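Local coordinates for protein MlnD (Bacillus methylotrophicus, PDB 5IL5) that is the dehydratase domain of a trans-AT polyketide synthase linked to macrolactin and probably removes water from beta-hydroxyacyl intermediates during chain extension, at residues C191-I202 against V217-L228; D264-L272 against L279-F287. All coordinates share one frame; numbering follows the deposited sequence.

Interaction 1 of 2, residues C191-I202 against V217-L228; sequences CVSRNGQVLLKI and VIESVYQAVIYL
Two first torsions bring a sulfur and a ring together: Cys-191 SG lies opposite its own backbone N (chi1 170°), and Tyr-227 CG is similarly placed on the helix (chi1 -167°). The CA-CB bonds of both residues point toward the other segment, and the two torsions then put SG over the ring. The setting is the C-terminal hotdog fold, with an antiparallel sheet wrapped round a long helix; here the hairpin of strands 188-194 and 197-202 covers one side of helix 215-229. SG sits 4.2 Å from the centroid of the Tyr-227 ring and 17° off its normal, a sulfur-aromatic contact over the face, shifted toward the CE2 and CZ rim. Ser-193, two residues further along, brings its CB to 3.8 Å from Tyr-227 CE2, with its OG at the ring edge. The tyrosine hydroxyl is tied to Arg-173 NH1, which holds the far end of the ring.

Val-198 projects from the returning strand between Ala-224 and Leu-228. Its CG1 touches Leu-228 CG at 3.8 Å and Ala-224 CB at 3.9 Å, and the valine and leucine side chains meet at a slant. Leu-228 also packs on the main chain of the tight turn, its CD2 lying 3.7 Å from Gln-197 N. Both turn residues, Asn-195 and Gly-196, have positive phi, as in a type I' turn.

Next along the strand, Leu-200 CD1 rests on Ala-224 CB at 3.7 Å and beside Ser-220 O; the short alanine side chain is consistent with an axis separation of 8.6 Å between strand 197-202 and helix 217-228. No hydrogen bond crosses the interface. Even Ser-220 OG, which bonds back to Glu-216 O within its own helix, presents itself to the strand simply as a packing surface, 3.5 Å from Ile-202 CG2.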
# COMPACT_ATOMS: atom_id res chain seq x y z
N CYS A 191 -17.88 -38.91 5.45
CA CYS A 191 -18.35 -38.70 4.08
C CYS A 191 -19.50 -39.64 3.75
O CYS A 191 -19.45 -40.83 4.08
CB CYS A 191 -17.18 -38.91 3.11
SG CYS A 191 -17.57 -38.99 1.36
N VAL A 192 -20.53 -39.11 3.09
CA VAL A 192 -21.64 -39.89 2.54
C VAL A 192 -21.73 -39.59 1.05
O VAL A 192 -21.84 -38.43 0.65
CB VAL A 192 -22.98 -39.57 3.22
CG1 VAL A 192 -24.10 -40.44 2.62
CG2 VAL A 192 -22.91 -39.80 4.71
N SER A 193 -21.72 -40.64 0.23
CA SER A 193 -21.68 -40.50 -1.23
C SER A 193 -22.74 -41.40 -1.86
O SER A 193 -22.75 -42.61 -1.62
CB SER A 193 -20.29 -40.86 -1.75
OG SER A 193 -20.21 -40.65 -3.15
N ARG A 194 -23.61 -40.80 -2.67
CA ARG A 194 -24.63 -41.56 -3.39
C ARG A 194 -24.96 -40.89 -4.72
O ARG A 194 -25.22 -39.69 -4.76
CB ARG A 194 -25.91 -41.66 -2.58
CG ARG A 194 -25.75 -41.67 -1.06
CD ARG A 194 -27.11 -41.81 -0.41
NE ARG A 194 -28.05 -40.88 -1.02
CZ ARG A 194 -29.34 -40.77 -0.71
NH1 ARG A 194 -29.88 -41.54 0.23
NH2 ARG A 194 -30.08 -39.88 -1.34
N ASN A 195 -24.98 -41.68 -5.80
CA ASN A 195 -25.55 -41.25 -7.07
C ASN A 195 -24.80 -40.06 -7.67
O ASN A 195 -25.39 -39.22 -8.35
CB ASN A 195 -27.04 -40.91 -6.91
CG ASN A 195 -27.77 -40.87 -8.23
OD1 ASN A 195 -27.66 -41.78 -9.06
ND2 ASN A 195 -28.55 -39.80 -8.43
N GLY A 196 -23.49 -39.99 -7.43
CA GLY A 196 -22.71 -38.86 -7.88
C GLY A 196 -22.98 -37.61 -7.07
O GLY A 196 -22.87 -36.50 -7.59
N GLN A 197 -23.33 -37.79 -5.80
CA GLN A 197 -23.51 -36.71 -4.85
C GLN A 197 -22.76 -37.08 -3.58
O GLN A 197 -22.61 -38.26 -3.26
CB GLN A 197 -25.00 -36.50 -4.55
CG GLN A 197 -25.88 -36.34 -5.80
CD GLN A 197 -27.36 -36.34 -5.46
OE1 GLN A 197 -27.79 -36.87 -4.43
NE2 GLN A 197 -28.16 -35.73 -6.33
N VAL A 198 -22.24 -36.08 -2.88
CA VAL A 198 -21.44 -36.32 -1.68
C VAL A 198 -21.76 -35.24 -0.66
O VAL A 198 -21.83 -34.05 -1.01
CB VAL A 198 -19.93 -36.36 -1.99
CG1 VAL A 198 -19.43 -35.00 -2.45
CG2 VAL A 198 -19.14 -36.85 -0.78
N LEU A 199 -21.97 -35.64 0.59
CA LEU A 199 -22.11 -34.71 1.71
C LEU A 199 -20.99 -34.99 2.69
O LEU A 199 -20.91 -36.09 3.25
CB LEU A 199 -23.48 -34.85 2.38
CG LEU A 199 -23.80 -33.86 3.51
CD1 LEU A 199 -23.83 -32.42 3.00
CD2 LEU A 199 -25.12 -34.21 4.17
N LEU A 200 -20.13 -33.99 2.92
CA LEU A 200 -19.05 -34.10 3.88
C LEU A 200 -19.42 -33.42 5.19
O LEU A 200 -20.00 -32.34 5.19
CB LEU A 200 -17.76 -33.47 3.34
CG LEU A 200 -17.21 -34.01 2.02
CD1 LEU A 200 -15.91 -33.32 1.69
CD2 LEU A 200 -17.01 -35.51 2.10
N LYS A 201 -19.07 -34.08 6.29
CA LYS A 201 -19.13 -33.47 7.61
C LYS A 201 -17.77 -32.87 7.91
O LYS A 201 -16.76 -33.59 7.91
CB LYS A 201 -19.51 -34.48 8.69
CG LYS A 201 -19.35 -33.93 10.10
CD LYS A 201 -20.34 -32.83 10.38
CE LYS A 201 -20.29 -32.43 11.84
NZ LYS A 201 -19.15 -31.50 12.08
N ILE A 202 -17.73 -31.57 8.15
CA ILE A 202 -16.47 -30.89 8.35
C ILE A 202 -16.48 -30.21 9.71
O ILE A 202 -17.54 -29.93 10.29
CB ILE A 202 -16.16 -29.87 7.24
CG1 ILE A 202 -17.25 -28.80 7.14
CG2 ILE A 202 -16.03 -30.61 5.92
CD1 ILE A 202 -16.77 -27.51 6.52
N VAL A 217 -11.89 -24.99 5.08
CA VAL A 217 -13.27 -25.06 4.61
C VAL A 217 -13.31 -25.11 3.09
O VAL A 217 -13.94 -25.99 2.50
CB VAL A 217 -14.09 -23.88 5.16
CG1 VAL A 217 -15.51 -23.90 4.60
CG2 VAL A 217 -14.15 -23.95 6.68
N ILE A 218 -12.66 -24.16 2.42
CA ILE A 218 -12.69 -24.14 0.96
C ILE A 218 -11.92 -25.32 0.38
O ILE A 218 -12.20 -25.72 -0.76
CB ILE A 218 -12.18 -22.79 0.43
CG1 ILE A 218 -12.46 -22.65 -1.07
CG2 ILE A 218 -10.69 -22.61 0.69
CD1 ILE A 218 -13.92 -22.48 -1.44
N GLU A 219 -10.96 -25.88 1.10
CA GLU A 219 -10.29 -27.08 0.60
C GLU A 219 -11.17 -28.31 0.73
O GLU A 219 -11.06 -29.23 -0.08
CB GLU A 219 -8.96 -27.29 1.33
CG GLU A 219 -8.07 -28.33 0.68
CD GLU A 219 -7.68 -27.98 -0.74
OE1 GLU A 219 -7.69 -26.78 -1.09
OE2 GLU A 219 -7.38 -28.91 -1.51
N SER A 220 -12.04 -28.36 1.74
CA SER A 220 -13.06 -29.40 1.78
C SER A 220 -13.91 -29.36 0.51
O SER A 220 -14.30 -30.40 -0.02
CB SER A 220 -13.94 -29.23 3.01
OG SER A 220 -13.22 -29.54 4.19
N VAL A 221 -14.22 -28.15 0.03
CA VAL A 221 -14.96 -28.00 -1.22
C VAL A 221 -14.24 -28.72 -2.34
O VAL A 221 -14.83 -29.51 -3.09
CB VAL A 221 -15.17 -26.51 -1.53
CG1 VAL A 221 -15.58 -26.29 -2.99
CG2 VAL A 221 -16.18 -25.91 -0.54
N TYR A 222 -12.94 -28.46 -2.49
CA TYR A 222 -12.16 -29.10 -3.53
C TYR A 222 -12.09 -30.61 -3.30
O TYR A 222 -12.22 -31.40 -4.24
CB TYR A 222 -10.77 -28.48 -3.61
CG TYR A 222 -9.96 -28.92 -4.80
CD1 TYR A 222 -10.39 -28.63 -6.09
CD2 TYR A 222 -8.74 -29.57 -4.66
CE1 TYR A 222 -9.66 -29.01 -7.19
CE2 TYR A 222 -8.00 -29.95 -5.76
CZ TYR A 222 -8.47 -29.67 -7.02
OH TYR A 222 -7.72 -30.05 -8.11
N GLN A 223 -11.91 -31.02 -2.05
CA GLN A 223 -11.81 -32.45 -1.74
C GLN A 223 -13.09 -33.19 -2.14
O GLN A 223 -13.03 -34.28 -2.70
CB GLN A 223 -11.50 -32.64 -0.25
CG GLN A 223 -10.05 -32.37 0.11
CD GLN A 223 -9.83 -32.19 1.60
OE1 GLN A 223 -10.64 -32.62 2.41
NE2 GLN A 223 -8.74 -31.54 1.97
N ALA A 224 -14.25 -32.60 -1.84
CA ALA A 224 -15.52 -33.21 -2.23
C ALA A 224 -15.57 -33.46 -3.74
O ALA A 224 -16.02 -34.52 -4.19
CB ALA A 224 -16.68 -32.32 -1.80
N VAL A 225 -15.11 -32.49 -4.53
CA VAL A 225 -15.12 -32.63 -5.98
C VAL A 225 -14.18 -33.75 -6.41
O VAL A 225 -14.53 -34.56 -7.28
CB VAL A 225 -14.74 -31.29 -6.63
CG1 VAL A 225 -14.71 -31.41 -8.15
CG2 VAL A 225 -15.73 -30.21 -6.19
N ILE A 226 -12.99 -33.81 -5.83
CA ILE A 226 -12.04 -34.86 -6.21
C ILE A 226 -12.63 -36.23 -5.91
O ILE A 226 -12.36 -37.21 -6.61
CB ILE A 226 -10.71 -34.67 -5.46
CG1 ILE A 226 -10.06 -33.33 -5.75
CG2 ILE A 226 -9.74 -35.79 -5.81
CD1 ILE A 226 -9.06 -32.99 -4.70
N TYR A 227 -13.44 -36.32 -4.85
CA TYR A 227 -14.01 -37.59 -4.47
C TYR A 227 -15.06 -38.05 -5.48
O TYR A 227 -15.09 -39.22 -5.87
CB TYR A 227 -14.61 -37.48 -3.06
CG TYR A 227 -14.95 -38.82 -2.47
CD1 TYR A 227 -14.01 -39.52 -1.73
CD2 TYR A 227 -16.20 -39.39 -2.67
CE1 TYR A 227 -14.31 -40.75 -1.19
CE2 TYR A 227 -16.51 -40.62 -2.14
CZ TYR A 227 -15.56 -41.30 -1.40
OH TYR A 227 -15.87 -42.52 -0.87
N LEU A 228 -15.93 -37.14 -5.90
CA LEU A 228 -16.89 -37.45 -6.96
C LEU A 228 -16.19 -37.69 -8.29
O LEU A 228 -16.50 -38.66 -8.99
CB LEU A 228 -17.90 -36.33 -7.12
CG LEU A 228 -18.98 -36.17 -6.04
CD1 LEU A 228 -19.99 -35.16 -6.55
CD2 LEU A 228 -19.63 -37.49 -5.63

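Interaction 2 of 2, residues D264-L272 against L279-F287; sequences DSAYDVYVL and LMELSGLVF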
# COMPACT_ATOMS: atom_id res chain seq x y z
N ASP A 264 -20.19 -34.24 -19.44
CA ASP A 264 -20.72 -33.25 -18.51
C ASP A 264 -19.95 -33.29 -17.19
O ASP A 264 -20.55 -33.43 -16.12
CB ASP A 264 -22.21 -33.48 -18.25
CG ASP A 264 -22.87 -32.32 -17.54
OD1 ASP A 264 -22.39 -31.18 -17.69
OD2 ASP A 264 -23.87 -32.54 -16.84
N SER A 265 -18.63 -33.18 -17.26
CA SER A 265 -17.81 -33.11 -16.05
C SER A 265 -17.77 -31.67 -15.55
O SER A 265 -16.75 -30.98 -15.56
CB SER A 265 -16.41 -33.65 -16.32
OG SER A 265 -16.37 -35.08 -16.24
N ALA A 266 -18.95 -31.22 -15.09
CA ALA A 266 -19.12 -29.93 -14.43
C ALA A 266 -19.68 -30.17 -13.04
O ALA A 266 -20.50 -31.07 -12.84
CB ALA A 266 -20.06 -29.02 -15.22
N TYR A 267 -19.25 -29.36 -12.07
CA TYR A 267 -19.64 -29.57 -10.69
C TYR A 267 -20.16 -28.30 -10.04
O TYR A 267 -19.75 -27.18 -10.39
CB TYR A 267 -18.47 -30.16 -9.92
CG TYR A 267 -18.09 -31.49 -10.52
CD1 TYR A 267 -18.59 -32.67 -10.00
CD2 TYR A 267 -17.29 -31.55 -11.65
CE1 TYR A 267 -18.28 -33.89 -10.57
CE2 TYR A 267 -16.98 -32.75 -12.22
CZ TYR A 267 -17.47 -33.92 -11.68
OH TYR A 267 -17.15 -35.12 -12.26
N ASP A 268 -21.09 -28.49 -9.12
CA ASP A 268 -21.61 -27.45 -8.25
C ASP A 268 -21.34 -27.87 -6.81
O ASP A 268 -21.48 -29.05 -6.48
CB ASP A 268 -23.12 -27.24 -8.45
CG ASP A 268 -23.45 -26.50 -9.73
OD1 ASP A 268 -22.50 -26.05 -10.41
OD2 ASP A 268 -24.64 -26.37 -10.06
N VAL A 269 -20.92 -26.93 -5.98
CA VAL A 269 -20.56 -27.23 -4.60
C VAL A 269 -21.18 -26.20 -3.67
O VAL A 269 -21.40 -25.05 -4.05
CB VAL A 269 -19.04 -27.30 -4.39
CG1 VAL A 269 -18.75 -28.02 -3.08
CG2 VAL A 269 -18.37 -27.97 -5.57
N TYR A 270 -21.49 -26.63 -2.44
CA TYR A 270 -22.10 -25.76 -1.45
C TYR A 270 -21.49 -25.99 -0.07
O TYR A 270 -21.27 -27.14 0.33
CB TYR A 270 -23.61 -25.98 -1.36
CG TYR A 270 -24.32 -25.86 -2.69
CD1 TYR A 270 -24.40 -26.94 -3.56
CD2 TYR A 270 -24.91 -24.67 -3.07
CE1 TYR A 270 -25.05 -26.83 -4.77
CE2 TYR A 270 -25.56 -24.55 -4.27
CZ TYR A 270 -25.62 -25.63 -5.12
OH TYR A 270 -26.27 -25.51 -6.33
N VAL A 271 -21.23 -24.90 0.65
CA VAL A 271 -20.91 -24.95 2.07
C VAL A 271 -22.19 -24.62 2.84
O VAL A 271 -22.87 -23.64 2.52
CB VAL A 271 -19.78 -23.97 2.43
CG1 VAL A 271 -19.46 -24.03 3.92
CG2 VAL A 271 -18.54 -24.27 1.62
N LEU A 272 -22.50 -25.42 3.85
CA LEU A 272 -23.79 -25.39 4.52
C LEU A 272 -23.63 -25.23 6.02
O LEU A 272 -22.63 -25.67 6.60
CB LEU A 272 -24.57 -26.67 4.23
CG LEU A 272 -24.51 -27.17 2.79
CD1 LEU A 272 -25.16 -28.52 2.70
CD2 LEU A 272 -25.20 -26.19 1.87
N LEU A 279 -24.15 -21.32 2.81
CA LEU A 279 -23.27 -20.23 3.21
C LEU A 279 -22.39 -19.75 2.07
O LEU A 279 -22.00 -18.58 2.05
CB LEU A 279 -22.37 -20.66 4.37
CG LEU A 279 -23.03 -21.33 5.58
CD1 LEU A 279 -22.01 -21.91 6.54
CD2 LEU A 279 -23.90 -20.33 6.30
N MET A 280 -22.05 -20.64 1.14
CA MET A 280 -21.20 -20.31 0.00
C MET A 280 -21.48 -21.33 -1.10
O MET A 280 -21.68 -22.51 -0.82
CB MET A 280 -19.72 -20.33 0.40
CG MET A 280 -18.75 -20.01 -0.73
SD MET A 280 -17.05 -19.86 -0.14
CE MET A 280 -16.69 -21.56 0.25
N GLU A 281 -21.49 -20.85 -2.34
CA GLU A 281 -21.80 -21.67 -3.50
C GLU A 281 -20.65 -21.56 -4.49
O GLU A 281 -20.21 -20.45 -4.80
CB GLU A 281 -23.11 -21.21 -4.16
CG GLU A 281 -23.50 -21.98 -5.42
CD GLU A 281 -24.72 -21.40 -6.11
OE1 GLU A 281 -25.19 -20.33 -5.68
OE2 GLU A 281 -25.19 -22.03 -7.09
N LEU A 282 -20.18 -22.70 -5.00
CA LEU A 282 -19.29 -22.73 -6.16
C LEU A 282 -19.98 -23.49 -7.28
O LEU A 282 -20.15 -24.72 -7.20
CB LEU A 282 -17.93 -23.35 -5.86
CG LEU A 282 -16.90 -22.42 -5.23
CD1 LEU A 282 -17.12 -22.35 -3.74
CD2 LEU A 282 -15.49 -22.88 -5.59
N SER A 283 -20.34 -22.78 -8.33
CA SER A 283 -21.07 -23.34 -9.45
C SER A 283 -20.13 -23.58 -10.63
O SER A 283 -19.17 -22.84 -10.85
CB SER A 283 -22.20 -22.40 -9.86
OG SER A 283 -23.08 -23.03 -10.77
N GLY A 284 -20.44 -24.62 -11.40
CA GLY A 284 -19.76 -24.88 -12.66
C GLY A 284 -18.26 -24.99 -12.58
O GLY A 284 -17.55 -24.47 -13.46
N LEU A 285 -17.74 -25.69 -11.57
CA LEU A 285 -16.33 -26.04 -11.55
C LEU A 285 -16.06 -27.11 -12.60
O LEU A 285 -16.74 -28.13 -12.65
CB LEU A 285 -15.93 -26.56 -10.16
CG LEU A 285 -14.47 -26.98 -9.93
CD1 LEU A 285 -14.08 -26.85 -8.46
CD2 LEU A 285 -14.20 -28.40 -10.43
N VAL A 286 -15.05 -26.87 -13.45
CA VAL A 286 -14.70 -27.77 -14.54
C VAL A 286 -13.19 -27.99 -14.54
O VAL A 286 -12.42 -27.03 -14.45
CB VAL A 286 -15.16 -27.22 -15.91
CG1 VAL A 286 -15.02 -28.29 -16.98
CG2 VAL A 286 -16.60 -26.73 -15.83
N PHE A 287 -12.78 -29.25 -14.65
CA PHE A 287 -11.36 -29.59 -14.69
C PHE A 287 -10.80 -29.42 -16.10
O PHE A 287 -11.40 -29.87 -17.08
CB PHE A 287 -11.13 -31.02 -14.21
CG PHE A 287 -11.16 -31.17 -12.73
CD1 PHE A 287 -10.07 -30.81 -11.96
CD2 PHE A 287 -12.29 -31.66 -12.09
CE1 PHE A 287 -10.09 -30.95 -10.59
CE2 PHE A 287 -12.31 -31.80 -10.72
CZ PHE A 287 -11.21 -31.45 -9.97
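Tyr-270 and Glu-281 lie side by side across neighbouring antiparallel strands, both pointing the same way, with ring and carboxylate planes 23° apart. The closest approach is by the aliphatic part of the glutamate: its CG comes 3.5 Å from Tyr-270 CE2, with the carboxylate running on alongside the ring. The two form a non-hydrogen-bonded pair in the hairpin of strands 266-272 and 278-286, part of the C-terminal hotdog sheet.

On the other face, which looks onto helix 215-229, Val-271 and Met-280 cross. The bent end of the methionine, turned at chi3 (70°), brings CE to 3.6 Å from Val-271 CG2. Val-269 and Leu-282 share this face, as do Tyr-267 and Leu-285. The Tyr-267 ring has Leu-285 O in its plane, at the edge, 3.6 Å from CD2.

Two bulges interrupt the ladder. Leu-279 and Met-280 both face Val-271 in a classic bulge, where Val-271 O accepts from Leu-279 N at 2.7 Å and only weakly from Met-280 N. Further along, Gly-284 and Leu-285 both face Tyr-267 in a G1 bulge, Gly-284 taking the positive phi of its first position. Leu-285 N bonds to Tyr-267 O, whereas Gly-284 N turns to the side chain of Asp-268. That bond, 2.7 Å from Gly-284 N to Asp-268 OD1, is nearly straight (169°) and arrives almost in line with the carboxylate C-O bond. Ser-283 OG gives OD1 a second hydrogen bond, at 3.1 Å, from above the carboxylate plane.

Two donors from different directions thus grip one aspartate oxygen and should restrain the rotation of its carboxylate. They would be expected to favour the negative form of Asp-268, against the opposing influence of Glu-281, whose OE2 lies 5.3 Å from Asp-268 OD2.

Interaction 1 closes before interaction 2 opens along the chain, and their centres are 11 Å apart within the C-terminal hotdog fold. Helix 215-229 is common ground. Hairpin 188-202 covers one side of it, and the hairpin of 266-272 and 278-286 packs beside that cover, with strand 254-258 lying between the two hairpins. The contacts meet directly through the helix: Ile-218 CD1 packs on Met-280 CE at 3.4 Å, and Val-225 CG2 on Val-269 CG2 at 3.5 Å. Phe-287 follows the last strand and closes against Val-225 and Tyr-222. The two sequence-distant hairpins thus share one helix as the centre of their apolar packing in the C-terminal hotdog half.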